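Local coordinates for protein putative antibiotic biosynthesis monooxygenase (Bacteroides thetaiotaomicron, PDB 3KKF) that is probably an antibiotic biosynthesis monooxygenase of the dimeric alpha-beta barrel superfamily and binds calcium, at residues V7-I12 and T56-Y61. Residues are numbered along the deposited sequence; the frame is centred on the assembly and turned at random. Where two conformers were deposited one is given.
Sequences VRLSRI and TILEIY
The buried carboxylate of E59 is gripped by four side-chain bonds. R8 meets it side-on in a salt bridge. Its NE gives a nearly straight bond to OE2 of E59 (2.8 Å, 169°), and NH2 of R8 reaches the syn lone pair of OE1 of E59 at 2.8 Å. The R8 chain bends at chi3 (72°), and the guanidinium and carboxylate planes lie 45° apart. S10 OG donates to E59 OE2 (2.6 Å), approaching from above the carboxylate plane. Y61 OH donates to the anti lone pair of E59 OE1 at 2.7 Å, in the plane of its own ring. These four donors fix the rotation of the carboxylate and would favour its ionised form. R8 NH1 bonds to Y67 OH, which ties helix 64-71 to the cluster.

The strands run antiparallel. R8 pairs with E59, and S10 with I57, each through two backbone hydrogen bonds. The other face carries V7, L9, R11, T56, L58 and I60. There L58 CD1 lies 4.0 Å from both V7 CG1 and L9 CD2. A water accepts a weak bond from R11 NH1 and also bonds T56 OG1.

This is the central strand pair of a ferredoxin-like sheet, flanked by strands 40-48 and 87-97. Helix 19-36 packs on I12 and I57. The second subunit covers V7, L9, T56 and I60, as in dimeric alpha-beta barrels.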
loop_
_atom_site.group_PDB
_atom_site.type_symbol
_atom_site.label_atom_id
_atom_site.label_comp_id
_atom_site.label_asym_id
_atom_site.label_seq_id
_atom_site.Cartn_x
_atom_site.Cartn_y
_atom_site.Cartn_z
ATOM N N VAL A 7 10.898 -0.424 2.292
ATOM C CA VAL A 7 9.498 -0.207 1.984
ATOM C C VAL A 7 9.383 1.038 1.113
ATOM O O VAL A 7 9.976 2.099 1.424
ATOM C CB VAL A 7 8.657 -0.054 3.281
ATOM C CG1 VAL A 7 7.179 0.159 2.961
ATOM C CG2 VAL A 7 8.834 -1.273 4.193
ATOM N N ARG A 8 8.655 0.912 0.015
ATOM C CA ARG A 8 8.483 2.003 -0.903
ATOM C C ARG A 8 7.108 1.959 -1.549
ATOM O O ARG A 8 6.507 0.883 -1.706
ATOM C CB ARG A 8 9.568 1.929 -2.000
ATOM C CG ARG A 8 9.675 3.180 -2.873
ATOM C CD ARG A 8 10.916 3.145 -3.774
ATOM N NE ARG A 8 10.733 2.162 -4.835
ATOM C CZ ARG A 8 11.635 1.927 -5.789
ATOM N NH1 ARG A 8 12.768 2.612 -5.817
ATOM N NH2 ARG A 8 11.388 1.016 -6.729
ATOM N N LEU A 9 6.581 3.126 -1.876
ATOM C CA LEU A 9 5.395 3.236 -2.706
ATOM C C LEU A 9 5.820 3.769 -4.045
ATOM O O LEU A 9 6.542 4.790 -4.127
ATOM C CB LEU A 9 4.361 4.218 -2.155
ATOM C CG LEU A 9 3.767 3.918 -0.820
ATOM C CD1 LEU A 9 2.956 5.108 -0.317
ATOM C CD2 LEU A 9 2.879 2.682 -0.920
ATOM N N SER A 10 5.456 3.072 -5.091
ATOM C CA SER A 10 5.602 3.598 -6.460
ATOM C C SER A 10 4.235 4.070 -6.909
ATOM O O SER A 10 3.262 3.313 -6.831
ATOM C CB SER A 10 6.113 2.570 -7.449
ATOM O OG SER A 10 7.439 2.207 -7.254
ATOM N N ARG A 11 4.136 5.313 -7.341
ATOM C CA ARG A 11 2.878 5.869 -7.886
ATOM C C ARG A 11 3.143 6.111 -9.353
ATOM O O ARG A 11 4.096 6.816 -9.703
ATOM C CB ARG A 11 2.456 7.150 -7.168
ATOM C CG ARG A 11 1.889 6.921 -5.779
ATOM C CD ARG A 11 1.644 8.209 -5.059
ATOM N NE ARG A 11 0.906 9.177 -5.857
ATOM C CZ ARG A 11 -0.374 9.491 -5.676
ATOM N NH1 ARG A 11 -1.070 8.913 -4.724
ATOM N NH2 ARG A 11 -0.953 10.400 -6.454
ATOM N N ILE A 12 2.323 5.501 -10.217
ATOM C CA ILE A 12 2.530 5.546 -11.646
ATOM C C ILE A 12 1.301 6.046 -12.366
ATOM O O ILE A 12 0.175 5.717 -11.976
ATOM C CB ILE A 12 2.862 4.084 -12.158
ATOM C CG1 ILE A 12 3.892 3.386 -11.210
ATOM C CG2 ILE A 12 3.341 4.104 -13.624
ATOM C CD1 ILE A 12 4.011 1.891 -11.338
ATOM N N THR A 56 -0.797 2.385 -7.899
ATOM C CA THR A 56 0.102 2.497 -6.759
ATOM C C THR A 56 0.568 1.103 -6.400
ATOM O O THR A 56 -0.258 0.166 -6.335
ATOM C CB THR A 56 -0.589 3.152 -5.556
ATOM O OG1 THR A 56 -0.832 4.515 -5.832
ATOM C CG2 THR A 56 0.295 3.102 -4.284
ATOM N N ILE A 57 1.876 0.933 -6.193
ATOM C CA ILE A 57 2.413 -0.340 -5.784
ATOM C C ILE A 57 3.089 -0.202 -4.408
ATOM O O ILE A 57 3.992 0.626 -4.234
ATOM C CB ILE A 57 3.469 -0.907 -6.802
ATOM C CG1 ILE A 57 2.951 -0.823 -8.246
ATOM C CG2 ILE A 57 3.853 -2.359 -6.436
ATOM C CD1 ILE A 57 3.896 -1.347 -9.252
ATOM N N LEU A 58 2.646 -1.012 -3.451
ATOM C CA LEU A 58 3.348 -1.155 -2.173
ATOM C C LEU A 58 4.424 -2.209 -2.404
ATOM O O LEU A 58 4.157 -3.351 -2.751
ATOM C CB LEU A 58 2.406 -1.611 -1.062
ATOM C CG LEU A 58 3.083 -1.926 0.291
ATOM C CD1 LEU A 58 3.824 -0.734 0.937
ATOM C CD2 LEU A 58 2.053 -2.498 1.261
ATOM N N GLU A 59 5.661 -1.779 -2.255
ATOM C CA GLU A 59 6.867 -2.617 -2.470
ATOM C C GLU A 59 7.552 -2.869 -1.163
ATOM O O GLU A 59 7.860 -1.916 -0.449
ATOM C CB GLU A 59 7.884 -1.883 -3.349
ATOM C CG GLU A 59 7.378 -1.291 -4.644
ATOM C CD GLU A 59 8.444 -0.348 -5.252
ATOM O OE1 GLU A 59 9.455 -0.828 -5.803
ATOM O OE2 GLU A 59 8.261 0.892 -5.149
ATOM N N ILE A 60 7.799 -4.143 -0.832
ATOM C CA ILE A 60 8.557 -4.468 0.381
ATOM C C ILE A 60 9.651 -5.469 -0.039
ATOM O O ILE A 60 9.333 -6.563 -0.569
ATOM C CB ILE A 60 7.698 -5.057 1.522
ATOM C CG1 ILE A 60 6.545 -4.120 1.891
ATOM C CG2 ILE A 60 8.590 -5.360 2.716
ATOM C CD1 ILE A 60 5.539 -4.698 2.915
ATOM N N TYR A 61 10.911 -5.063 0.136
ATOM C CA TYR A 61 12.060 -5.894 -0.149
ATOM C C TYR A 61 12.737 -6.238 1.163
ATOM O O TYR A 61 12.716 -5.454 2.115
ATOM C CB TYR A 61 13.062 -5.164 -1.072
ATOM C CG TYR A 61 12.441 -4.648 -2.345
ATOM C CD1 TYR A 61 12.327 -5.457 -3.450
ATOM C CD2 TYR A 61 11.911 -3.357 -2.427
ATOM C CE1 TYR A 61 11.720 -5.003 -4.629
ATOM C CE2 TYR A 61 11.326 -2.890 -3.572
ATOM C CZ TYR A 61 11.216 -3.718 -4.676
ATOM O OH TYR A 61 10.624 -3.272 -5.820
HETATM O O HOH W 1 -1.154 6.495 -3.875
#